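Local coordinates for putative isohexenylglutaconyl-CoA hydratase (Pseudomonas aeruginosa, PDB 4ZU2), which probably hydrates isohexenylglutaconyl-CoA in the breakdown of acyclic terpenes such as citronellate, as a member of the crotonase (enoyl-CoA hydratase/isomerase) family, at residues 12-15 against 16-19; 128-131 against 132-135. All blocks are in the same frame, centred on the assembly; numbering follows the deposited sequence.

Contact 1 (12-15 against 16-19); sequences EPIE and GVLR
Ile14 and Val17 lie side by side on one face at the closed end of a two-residue beta hairpin, where a type II' turn with Glu15 and Gly16 at its corners reverses strand 9-14 into strand 17-22. The tight part is the ladder behind the turn. Ile14 and Val17 form a hydrogen-bonded antiparallel pair: Ile14 N gives a bond of 2.9 Å to Val17 O, bent at the hydrogen (136°), and Val17 N returns a straighter one to Ile14 O at 3.1 Å. Glu12 and Arg19 make the next such pair, with Glu12 N 2.8 Å from Arg19 O and lying in that carbonyl's plane, whereas Arg19 N approaches Glu12 O from above the carbonyl plane. Between them Pro13 has no N-H to give; it sits in the non-hydrogen-bonded pair with Leu18, where Pro13 CA reaches Val17 O in a CA-H...O contact and Leu18 CD1 packs on the proline ring. The face carrying Leu18 is covered by Val42 and Val46 of helix 33-47. Looser is the solvent side, the edge strand 9-14 and Glu15 of the turn, though Glu15 OE1 is held by a salt bridge to Arg205; Gly16 is buried, its backbone bonded to Arg53. The Glu12 carboxylate makes no contact with the Arg19 guanidinium, and its ion pair with Arg58 is long and weak. Packing is close again on the face of Ile14, Val17 and Arg19, where Leu197 and Leu201 of helix 190-205 touch Arg19. CG1 of Ile14 is turned between its own backbone N and carbonyl carbon (chi1 50°), carrying CD1 to 3.7 Å from Val17 CB. The same methyl meets the guanidinium edge near its plane, with Ile14 CD1 3.4 Å from the buried Arg19 NE, which has no polar partner.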
ATOM      1  N   GLU A  12      20.317  25.627  -9.112  1.00 40.94           N
ATOM      2  CA  GLU A  12      19.591  26.905  -9.306  1.00 40.77           C
ATOM      3  C   GLU A  12      18.771  27.348  -8.088  1.00 30.69           C
ATOM      4  O   GLU A  12      17.572  27.109  -8.005  1.00 30.12           O
ATOM      5  CB  GLU A  12      18.660  26.819 -10.519  1.00 48.12           C
ATOM      6  CG  GLU A  12      19.242  26.142 -11.791  1.00 56.95           C
ATOM      7  CD  GLU A  12      18.198  26.080 -12.931  1.00 62.48           C
ATOM      8  OE1 GLU A  12      17.764  27.157 -13.386  1.00 67.31           O
ATOM      9  OE2 GLU A  12      17.778  24.980 -13.351  1.00 60.80           O
ATOM     10  N   PRO A  13      19.405  28.006  -7.126  1.00 30.76           N
ATOM     11  CA  PRO A  13      18.641  28.416  -5.933  1.00 30.39           C
ATOM     12  C   PRO A  13      17.815  29.722  -6.034  1.00 41.04           C
ATOM     13  O   PRO A  13      18.338  30.821  -5.891  1.00 44.32           O
ATOM     14  CB  PRO A  13      19.737  28.556  -4.861  1.00 31.11           C
ATOM     15  CG  PRO A  13      21.017  28.707  -5.604  1.00 25.41           C
ATOM     16  CD  PRO A  13      20.850  28.251  -6.995  1.00 24.16           C
ATOM     17  N   ILE A  14      16.511  29.583  -6.221  1.00 37.84           N
ATOM     18  CA  ILE A  14      15.595  30.718  -6.237  1.00 35.14           C
ATOM     19  C   ILE A  14      14.862  30.858  -4.895  1.00 36.43           C
ATOM     20  O   ILE A  14      13.797  30.284  -4.702  1.00 32.50           O
ATOM     21  CB  ILE A  14      14.532  30.565  -7.347  1.00 65.96           C
ATOM     22  CG1 ILE A  14      13.862  29.170  -7.296  1.00 95.01           C
ATOM     23  CG2 ILE A  14      15.182  30.741  -8.702  1.00 64.22           C
ATOM     24  CD1 ILE A  14      12.320  29.150  -7.548  1.00 53.16           C
ATOM     25  N   GLU A  15      15.430  31.639  -3.983  1.00 43.05           N
ATOM     26  CA  GLU A  15      14.782  31.957  -2.718  1.00 51.84           C
ATOM     27  C   GLU A  15      14.825  30.749  -1.798  1.00 51.76           C
ATOM     28  O   GLU A  15      15.886  30.394  -1.298  1.00 54.36           O
ATOM     29  CB  GLU A  15      13.343  32.440  -2.924  1.00 57.20           C
ATOM     30  CG  GLU A  15      13.193  33.640  -3.824  1.00 64.88           C
ATOM     31  CD  GLU A  15      11.813  33.685  -4.491  1.00 72.29           C
ATOM     32  OE1 GLU A  15      11.388  32.632  -5.037  1.00 76.31           O
ATOM     33  OE2 GLU A  15      11.151  34.760  -4.463  1.00 69.04           O
ATOM     34  N   GLY A  16      13.681  30.125  -1.559  1.00 49.33           N
ATOM     35  CA  GLY A  16      13.640  28.920  -0.755  1.00 42.98           C
ATOM     36  C   GLY A  16      13.653  27.639  -1.578  1.00 39.11           C
ATOM     37  O   GLY A  16      13.634  26.564  -0.988  1.00 43.40           O
ATOM     38  N   VAL A  17      13.708  27.742  -2.915  1.00 30.88           N
ATOM     39  CA  VAL A  17      13.625  26.560  -3.794  1.00 30.49           C
ATOM     40  C   VAL A  17      14.963  26.281  -4.460  1.00 33.01           C
ATOM     41  O   VAL A  17      15.479  27.129  -5.158  1.00 34.50           O
ATOM     42  CB  VAL A  17      12.512  26.707  -4.837  1.00 22.23           C
ATOM     43  CG1 VAL A  17      12.445  25.492  -5.706  1.00 27.28           C
ATOM     44  CG2 VAL A  17      11.164  26.965  -4.109  1.00 18.31           C
ATOM     45  N   LEU A  18      15.563  25.131  -4.170  1.00 32.39           N
ATOM     46  CA  LEU A  18      16.822  24.734  -4.835  1.00 30.19           C
ATOM     47  C   LEU A  18      16.486  23.745  -5.966  1.00 31.94           C
ATOM     48  O   LEU A  18      16.065  22.620  -5.711  1.00 33.57           O
ATOM     49  CB  LEU A  18      17.825  24.144  -3.848  1.00 30.58           C
ATOM     50  CG  LEU A  18      19.108  23.485  -4.413  1.00 26.79           C
ATOM     51  CD1 LEU A  18      19.939  24.450  -5.248  1.00 27.45           C
ATOM     52  CD2 LEU A  18      19.953  22.954  -3.283  1.00 22.77           C
ATOM     53  N   ARG A  19      16.599  24.201  -7.207  1.00 26.38           N
ATOM     54  CA  ARG A  19      16.464  23.328  -8.363  1.00 27.30           C
ATOM     55  C   ARG A  19      17.785  22.631  -8.662  1.00 21.19           C
ATOM     56  O   ARG A  19      18.825  23.275  -8.675  1.00 24.30           O
ATOM     57  CB  ARG A  19      16.079  24.132  -9.580  1.00 28.23           C
ATOM     58  CG  ARG A  19      14.629  24.438  -9.625  1.00 36.88           C
ATOM     59  CD  ARG A  19      14.365  25.933  -9.364  1.00 46.37           C
ATOM     60  NE  ARG A  19      12.951  26.335  -9.390  1.00 43.40           N
ATOM     61  CZ  ARG A  19      12.065  26.014 -10.334  1.00 41.60           C
ATOM     62  NH1 ARG A  19      12.365  25.249 -11.374  1.00 40.98           N
ATOM     63  NH2 ARG A  19      10.838  26.456 -10.242  1.00 44.49           N
TER

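Contact 2 (128-131 against 132-135); sequences IAAA and DAQF
Phe135 presents the edge of its ring to Ala129: the ring atom CZ lies 3.9 Å from Ala129 CB, and the methyl sits near the plane of the ring, not over a face. Phe172 meets the same ring with its plane turned only about 10° from it. CG of Phe135 stands beside the backbone N and opposite the carbonyl carbon (chi1 -61°), and from there the ring reaches back across the turn to the strand before it. The other flat group, the carboxylate of Asp132, brings OD1 to 3.4 Å from Ala130 CB. Between Ala129 and Phe135 the backbone folds as a type I beta turn from Ala130 to Ala133, with Ala131 and Asp132 at its corners. One hydrogen bond closes it, from Ala133 N to Ala130 O at 2.9 Å, nearly straight at the hydrogen (160°) but with the donor well above the carbonyl plane. Ala133 CB touches the same oxygen, and its contact with Ala130 CB is a loose 4.5 Å. No hairpin follows, since within this crotonase fold the turn passes the chain from the larger sheet to the small one. Strand 126-130 lies between strands 104-109 and 185-187 in the larger sheet, while strand 134-136 enters the small sheet between 112-114 and 172-173. Ala129 and Phe135 both pack on Val109, Ala131 touches Arg175 of helix 174-179, and Phe135 also rests on Ala177 of that helix.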
ATOM      1  N   ILE A 128       6.076  14.553 -10.874  1.00 27.98           N
ATOM      2  CA  ILE A 128       5.286  15.018 -12.009  1.00 21.52           C
ATOM      3  C   ILE A 128       5.960  14.468 -13.282  1.00 22.97           C
ATOM      4  O   ILE A 128       7.093  14.814 -13.567  1.00 26.10           O
ATOM      5  CB  ILE A 128       5.277  16.566 -12.052  1.00 26.03           C
ATOM      6  CG1 ILE A 128       4.694  17.165 -10.752  1.00 22.07           C
ATOM      7  CG2 ILE A 128       4.488  17.070 -13.253  1.00 24.44           C
ATOM      8  CD1 ILE A 128       5.282  18.493 -10.345  1.00 19.65           C
ATOM      9  N   ALA A 129       5.275  13.618 -14.043  1.00 19.33           N
ATOM     10  CA  ALA A 129       5.893  12.995 -15.223  1.00 21.97           C
ATOM     11  C   ALA A 129       5.280  13.499 -16.516  1.00 29.07           C
ATOM     12  O   ALA A 129       4.100  13.889 -16.562  1.00 26.64           O
ATOM     13  CB  ALA A 129       5.759  11.504 -15.163  1.00 22.28           C
ATOM     14  N   ALA A 130       6.105  13.492 -17.562  1.00 28.27           N
ATOM     15  CA  ALA A 130       5.650  13.672 -18.938  1.00 24.89           C
ATOM     16  C   ALA A 130       4.969  12.377 -19.388  1.00 28.69           C
ATOM     17  O   ALA A 130       5.488  11.299 -19.138  1.00 27.89           O
ATOM     18  CB  ALA A 130       6.837  13.948 -19.799  1.00 27.20           C
ATOM     19  N   ALA A 131       3.814  12.463 -20.044  1.00 25.80           N
ATOM     20  CA  ALA A 131       3.100  11.267 -20.496  1.00 25.39           C
ATOM     21  C   ALA A 131       3.943  10.339 -21.336  1.00 30.28           C
ATOM     22  O   ALA A 131       3.680   9.141 -21.369  1.00 36.63           O
ATOM     23  CB  ALA A 131       1.849  11.661 -21.313  1.00 33.42           C
ATOM     24  N   ASP A 132       4.912  10.887 -22.063  1.00 32.43           N
ATOM     25  CA  ASP A 132       5.746  10.067 -22.937  1.00 41.22           C
ATOM     26  C   ASP A 132       7.062   9.626 -22.239  1.00 32.00           C
ATOM     27  O   ASP A 132       8.003   9.163 -22.891  1.00 30.79           O
ATOM     28  CB  ASP A 132       6.025  10.816 -24.258  1.00 46.48           C
ATOM     29  CG  ASP A 132       6.680  12.181 -24.040  1.00 52.83           C
ATOM     30  OD1 ASP A 132       7.030  12.474 -22.877  1.00 59.53           O
ATOM     31  OD2 ASP A 132       6.849  12.962 -25.018  1.00 49.59           O
ATOM     32  N   ALA A 133       7.136   9.794 -20.922  1.00 29.00           N
ATOM     33  CA  ALA A 133       8.283   9.314 -20.162  1.00 24.83           C
ATOM     34  C   ALA A 133       8.268   7.802 -20.244  1.00 26.30           C
ATOM     35  O   ALA A 133       7.198   7.227 -20.362  1.00 26.43           O
ATOM     36  CB  ALA A 133       8.221   9.807 -18.723  1.00 22.53           C
ATOM     37  N   GLN A 134       9.443   7.158 -20.267  1.00 29.33           N
ATOM     38  CA  GLN A 134       9.498   5.698 -20.210  1.00 30.46           C
ATOM     39  C   GLN A 134      10.263   5.197 -18.966  1.00 29.16           C
ATOM     40  O   GLN A 134      11.476   5.426 -18.775  1.00 21.13           O
ATOM     41  CB  GLN A 134      10.001   5.056 -21.514  1.00 34.74           C
ATOM     42  CG  GLN A 134       8.944   4.846 -22.707  1.00 95.47           C
ATOM     43  CD  GLN A 134       7.538   4.275 -22.329  1.00 75.51           C
ATOM     44  OE1 GLN A 134       6.825   4.872 -21.539  1.00 81.08           O
ATOM     45  NE2 GLN A 134       7.128   3.157 -22.954  1.00 65.53           N
ATOM     46  N   PHE A 135       9.484   4.509 -18.134  1.00 29.30           N
ATOM     47  CA  PHE A 135       9.886   3.933 -16.868  1.00 22.61           C
ATOM     48  C   PHE A 135      10.201   2.456 -17.013  1.00 24.61           C
ATOM     49  O   PHE A 135       9.640   1.758 -17.864  1.00 27.98           O
ATOM     50  CB  PHE A 135       8.739   4.051 -15.843  1.00 24.78           C
ATOM     51  CG  PHE A 135       8.332   5.443 -15.551  1.00 23.67           C
ATOM     52  CD1 PHE A 135       7.437   6.103 -16.392  1.00 30.08           C
ATOM     53  CD2 PHE A 135       8.822   6.106 -14.434  1.00 29.38           C
ATOM     54  CE1 PHE A 135       7.052   7.425 -16.124  1.00 30.89           C
ATOM     55  CE2 PHE A 135       8.456   7.421 -14.168  1.00 27.39           C
ATOM     56  CZ  PHE A 135       7.568   8.084 -15.023  1.00 29.04           C
TER

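From the N terminus, contact 1 comes first: it closes the hairpin that starts the six-stranded sheet, joining strand 9-14 at its border to strand 17-22. The chain then adds strands 54-59 and 104-109 before contact 2 turns it out of strand 126-130 and into strand 134-136 of the three-stranded sheet. The two turns follow in series and neither nest nor cross. Their centres lie about 24 Å apart and their nearest atoms about 10 Å, without touching. The larger sheet links them, as does helix 190-205, which packs on Val17 and Arg19 of contact 1 and on Ile128 of the segment 128-131.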